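Local coordinates for BH2621 protein (PDB 2QML) that is experimentally uncharacterised but belongs to the GNAT acyltransferases and probably transfers an acyl group to an amine in siderophore biosynthesis, at residues K58-L61 with Q62-N66; M34-S37 with W38-E42. One frame throughout, in Å; residues are numbered along the deposited sequence. Where two conformers were deposited one is given.

Interaction 1. Residues K58-L61 with Q62-N66; sequences KKHL and QTFLN
His60 and Phe64, one helical turn apart, form an edge-to-face aromatic pair on the last two turns of helix 54-65, a helix of the GNAT fold that packs against strand 70-77 of the central sheet. Followed outward from CB, the His60 side chain first runs with CG anti to the backbone N (chi1 163°), which carries the imidazole along the helix toward its C-terminal end. His60 ND1 then lies 4.1 Å from Phe64 CD1, and on the other flank NE2 of the same imidazole is 4.0 Å from Phe64 CD2. Between them His60 CE1 leads, standing 3.4 Å above the plane of the Phe64 ring and over its centre. The two planes meet at 51°. Beyond this pair the imidazole touches Leu50, while the Phe64 ring rests on Gln70 and Leu72.

On another side of the helix Leu61 CG meets Leu65 CD1, and both leucines continue onto Leu72, an apolar seam between helix and sheet. Backbone bonds from Gln62 N to Lys58 O, Phe64 N to His60 O and Leu65 N to Leu61 O keep the helical spacing of four residues.

Lys59 O accepts two bonds from Thr63 and a third from a water. Thr63 N donates to Lys59 O at 3.2 Å, and the Thr63 hydroxyl, set beside its own backbone N (chi1 -58°), folds back to donate from the opposite face of the carbonyl plane, with OG1 2.8 Å from Lys59 O. The water that donates to Lys59 O also donates to Gln62 OE1, its oxygen 2.8 Å from OE1.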
loop_
_atom_site.group_PDB
_atom_site.type_symbol
_atom_site.label_atom_id
_atom_site.label_comp_id
_atom_site.label_asym_id
_atom_site.label_seq_id
_atom_site.Cartn_x
_atom_site.Cartn_y
_atom_site.Cartn_z
ATOM N N LYS A 58 -14.630 6.671 -12.316
ATOM C CA LYS A 58 -15.741 5.836 -11.841
ATOM C C LYS A 58 -15.703 4.416 -12.457
ATOM O O LYS A 58 -15.782 3.406 -11.732
ATOM C CB LYS A 58 -17.087 6.528 -12.139
ATOM C CG LYS A 58 -17.409 7.662 -11.214
ATOM C CD LYS A 58 -18.790 8.318 -11.549
ATOM C CE LYS A 58 -19.136 9.462 -10.577
ATOM N NZ LYS A 58 -20.336 10.244 -11.008
ATOM N N LYS A 59 -15.524 4.352 -13.773
ATOM C CA LYS A 59 -15.478 3.083 -14.510
ATOM C C LYS A 59 -14.266 2.259 -14.070
ATOM O O LYS A 59 -14.339 1.037 -13.967
ATOM C CB LYS A 59 -15.461 3.301 -16.046
ATOM C CG LYS A 59 -16.616 4.120 -16.684
ATOM C CD LYS A 59 -16.601 4.078 -18.254
ATOM C CE LYS A 59 -17.473 5.187 -18.956
ATOM N NZ LYS A 59 -17.553 5.024 -20.460
ATOM N N HIS A 60 -13.139 2.922 -13.868
ATOM C CA HIS A 60 -11.960 2.239 -13.382
ATOM C C HIS A 60 -12.146 1.697 -11.958
ATOM O O HIS A 60 -11.814 0.546 -11.677
ATOM C CB HIS A 60 -10.744 3.167 -13.449
ATOM C CG HIS A 60 -9.597 2.690 -12.608
ATOM N ND1 HIS A 60 -8.825 1.615 -12.967
ATOM C CD2 HIS A 60 -9.112 3.135 -11.425
ATOM C CE1 HIS A 60 -7.939 1.397 -12.011
ATOM N NE2 HIS A 60 -8.064 2.330 -11.095
ATOM N N LEU A 61 -12.629 2.538 -11.065
ATOM C CA LEU A 61 -12.819 2.118 -9.693
ATOM C C LEU A 61 -13.783 0.935 -9.620
ATOM O O LEU A 61 -13.521 -0.047 -8.909
ATOM C CB LEU A 61 -13.310 3.296 -8.843
ATOM C CG LEU A 61 -13.388 3.008 -7.335
ATOM C CD1 LEU A 61 -12.019 2.621 -6.803
ATOM C CD2 LEU A 61 -14.008 4.205 -6.531
ATOM N N GLN A 62 -14.872 0.986 -10.363
ATOM C CA GLN A 62 -15.825 -0.130 -10.429
ATOM C C GLN A 62 -15.175 -1.426 -10.872
ATOM O O GLN A 62 -15.382 -2.469 -10.263
ATOM C CB GLN A 62 -16.939 0.291 -11.362
ATOM C CG GLN A 62 -18.125 -0.547 -11.417
ATOM C CD GLN A 62 -19.177 0.167 -12.202
ATOM O OE1 GLN A 62 -18.975 0.498 -13.378
ATOM N NE2 GLN A 62 -20.291 0.453 -11.556
ATOM N N THR A 63 -14.320 -1.360 -11.892
ATOM C CA THR A 63 -13.652 -2.537 -12.393
ATOM C C THR A 63 -12.732 -3.118 -11.301
ATOM O O THR A 63 -12.740 -4.322 -11.063
ATOM C CB THR A 63 -12.881 -2.190 -13.640
ATOM O OG1 THR A 63 -13.791 -1.656 -14.626
ATOM C CG2 THR A 63 -12.204 -3.422 -14.234
ATOM N N PHE A 64 -11.972 -2.274 -10.629
ATOM C CA PHE A 64 -11.047 -2.710 -9.573
ATOM C C PHE A 64 -11.788 -3.268 -8.381
ATOM O O PHE A 64 -11.343 -4.236 -7.818
ATOM C CB PHE A 64 -10.104 -1.577 -9.146
ATOM C CG PHE A 64 -8.780 -1.593 -9.867
ATOM C CD1 PHE A 64 -8.698 -2.063 -11.161
ATOM C CD2 PHE A 64 -7.609 -1.155 -9.261
ATOM C CE1 PHE A 64 -7.474 -2.128 -11.818
ATOM C CE2 PHE A 64 -6.400 -1.227 -9.929
ATOM C CZ PHE A 64 -6.340 -1.713 -11.217
ATOM N N LEU A 65 -12.944 -2.717 -8.060
ATOM C CA LEU A 65 -13.766 -3.241 -6.940
ATOM C C LEU A 65 -14.337 -4.619 -7.252
ATOM O O LEU A 65 -14.574 -5.400 -6.326
ATOM C CB LEU A 65 -14.865 -2.264 -6.571
ATOM C CG LEU A 65 -14.454 -0.976 -5.835
ATOM C CD1 LEU A 65 -15.603 -0.003 -5.723
ATOM C CD2 LEU A 65 -13.810 -1.240 -4.428
ATOM N N ASN A 66 -14.517 -4.948 -8.524
ATOM C CA ASN A 66 -15.014 -6.258 -8.947
ATOM C C ASN A 66 -13.872 -7.250 -9.251
ATOM O O ASN A 66 -14.159 -8.346 -9.691
ATOM C CB ASN A 66 -15.942 -6.097 -10.172
ATOM C CG ASN A 66 -17.192 -5.207 -9.910
ATOM O OD1 ASN A 66 -17.665 -5.084 -8.781
ATOM N ND2 ASN A 66 -17.755 -4.610 -10.999
HETATM O O HOH W 1 -16.735 -0.430 -14.679
#

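Interaction 2. Residues M34-S37 with W38-E42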
loop_
_atom_site.group_PDB
_atom_site.type_symbol
_atom_site.label_atom_id
_atom_site.label_comp_id
_atom_site.label_asym_id
_atom_site.label_seq_id
_atom_site.Cartn_x
_atom_site.Cartn_y
_atom_site.Cartn_z
HETATM N N MSE A 34 -13.918 11.438 -3.638
HETATM C CA MSE A 34 -12.769 11.647 -2.792
HETATM C C MSE A 34 -11.517 11.051 -3.406
HETATM O O MSE A 34 -10.477 11.702 -3.453
HETATM C CB MSE A 34 -13.005 11.015 -1.412
HETATM C CG MSE A 34 -11.816 11.130 -0.476
HETATM SE SE MSE A 34 -12.311 10.520 1.307
HETATM C CE MSE A 34 -12.493 8.659 1.012
ATOM N N LEU A 35 -11.614 9.824 -3.874
ATOM C CA LEU A 35 -10.476 9.130 -4.478
ATOM C C LEU A 35 -10.031 9.862 -5.766
ATOM O O LEU A 35 -8.823 10.041 -6.035
ATOM C CB LEU A 35 -10.785 7.659 -4.717
ATOM C CG LEU A 35 -10.963 6.801 -3.463
ATOM C CD1 LEU A 35 -11.304 5.379 -3.871
ATOM C CD2 LEU A 35 -9.729 6.870 -2.590
ATOM N N HIS A 36 -11.008 10.295 -6.565
ATOM C CA HIS A 36 -10.737 11.083 -7.788
ATOM C C HIS A 36 -9.930 12.353 -7.472
ATOM O O HIS A 36 -8.983 12.698 -8.163
ATOM C CB HIS A 36 -12.056 11.395 -8.469
ATOM C CG HIS A 36 -11.918 12.286 -9.661
ATOM N ND1 HIS A 36 -12.247 13.624 -9.622
ATOM C CD2 HIS A 36 -11.437 12.045 -10.905
ATOM C CE1 HIS A 36 -12.000 14.156 -10.802
ATOM N NE2 HIS A 36 -11.522 13.221 -11.600
ATOM N N SER A 37 -10.289 13.041 -6.389
ATOM C CA SER A 37 -9.551 14.219 -5.921
ATOM C C SER A 37 -8.092 13.845 -5.542
ATOM O O SER A 37 -7.121 14.529 -5.931
ATOM C CB SER A 37 -10.266 14.855 -4.735
ATOM O OG SER A 37 -9.563 15.990 -4.328
ATOM N N TRP A 38 -7.921 12.752 -4.828
ATOM C CA TRP A 38 -6.569 12.303 -4.474
ATOM C C TRP A 38 -5.712 11.991 -5.693
ATOM O O TRP A 38 -4.511 12.321 -5.708
ATOM C CB TRP A 38 -6.570 11.076 -3.546
ATOM C CG TRP A 38 -7.275 11.290 -2.239
ATOM C CD1 TRP A 38 -7.667 12.458 -1.723
ATOM C CD2 TRP A 38 -7.531 10.306 -1.230
ATOM N NE1 TRP A 38 -8.246 12.281 -0.474
ATOM C CE2 TRP A 38 -8.158 10.971 -0.142
ATOM C CE3 TRP A 38 -7.294 8.946 -1.127
ATOM C CZ2 TRP A 38 -8.572 10.304 1.005
ATOM C CZ3 TRP A 38 -7.728 8.296 0.014
ATOM C CH2 TRP A 38 -8.354 8.965 1.047
HETATM N N MSE A 39 -6.330 11.377 -6.722
HETATM C CA MSE A 39 -5.672 11.063 -7.976
HETATM C C MSE A 39 -5.247 12.286 -8.792
HETATM O O MSE A 39 -4.489 12.136 -9.738
HETATM C CB MSE A 39 -6.553 10.158 -8.842
HETATM C CG MSE A 39 -6.681 8.755 -8.282
HETATM SE SE MSE A 39 -4.995 7.880 -7.708
HETATM C CE MSE A 39 -5.678 6.076 -7.322
ATOM N N HIS A 40 -5.775 13.447 -8.445
ATOM C CA HIS A 40 -5.396 14.697 -9.066
ATOM C C HIS A 40 -4.352 15.468 -8.232
ATOM O O HIS A 40 -3.959 16.565 -8.582
ATOM C CB HIS A 40 -6.650 15.529 -9.404
ATOM C CG HIS A 40 -7.355 15.046 -10.633
ATOM N ND1 HIS A 40 -7.172 15.637 -11.868
ATOM C CD2 HIS A 40 -8.193 13.997 -10.838
ATOM C CE1 HIS A 40 -7.887 14.991 -12.771
ATOM N NE2 HIS A 40 -8.491 13.974 -12.185
ATOM N N GLU A 41 -3.888 14.914 -7.122
ATOM C CA GLU A 41 -2.854 15.594 -6.340
ATOM C C GLU A 41 -1.524 15.511 -7.063
ATOM O O GLU A 41 -1.148 14.437 -7.580
ATOM C CB GLU A 41 -2.734 14.961 -4.951
ATOM C CG GLU A 41 -3.947 15.216 -4.050
ATOM C CD GLU A 41 -4.025 16.619 -3.514
ATOM O OE1 GLU A 41 -3.004 17.353 -3.525
ATOM O OE2 GLU A 41 -5.121 16.985 -3.080
ATOM N N GLU A 42 -0.752 16.596 -7.015
ATOM C CA GLU A 42 0.527 16.668 -7.731
ATOM C C GLU A 42 1.518 15.641 -7.260
ATOM O O GLU A 42 2.301 15.151 -8.071
ATOM C CB GLU A 42 1.148 18.078 -7.671
ATOM C CG GLU A 42 0.409 19.142 -8.510
ATOM C CD GLU A 42 0.277 18.795 -9.998
ATOM O OE1 GLU A 42 1.238 18.249 -10.597
ATOM O OE2 GLU A 42 -0.806 19.071 -10.568
HETATM O O HOH W 2 -7.488 15.766 -2.702
#
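Met34 and Trp38 meet because Met34, a selenomethionine here, holds CG anti to its backbone N (chi1 177°), whereas Trp38 turns CG back beside its own N (chi1 -59°). The two side chains then run alongside each other in the same direction. Met34 CG sits over one face of the indole, 3.7 Å from Trp38 CZ2, and SE makes an oblique Met-aromatic contact with the six-membered ring, 4.7 Å from its centroid. Leu35 reaches the same ring system with CD2, 3.5 Å from Trp38 CE3.

These residues form the end of helix 32-38 in the GNAT domain, where the chain leaves through a type I beta turn from Trp38 to Glu41. Trp38 N and Met39 N still make helical bonds to Met34 O and Leu35 O, but His40 N bonds Ser37 O at 3.1 Å and holds His36 O only weakly.

His40 CD2 lies over a face of the His36 imidazole, the planes inclined at 57°, and both NE2 atoms hydrogen-bond to Ile52 O. A water joins Ser37 OG, just before the turn, to OE2 of Glu41, its last residue, and donates to that OE2 at 2.7 Å; the other carboxylate oxygen, OE1, bonds Gln115 NE2.

How the interactions relate
From the N terminus, the chain reaches interaction 2 first, where helix 32-38 gives way to the loop leading to helix 45-48. Interaction 1 follows in series at the C-terminal end of helix 54-65, just ahead of strand 70-77. Each is local to a continuous stretch of chain, closing no long loop, and the two neither nest nor cross. Their centres are about 15 Å apart, yet the helices meet where Leu61 CD2 packs 4.0 Å from Leu35 CD1. Around this leucine junction, 58-66 leans on strand 70-77, while 34-42 reaches strands 80-89 and 106-112, so the helix pair spans neighbouring strands of the central sheet.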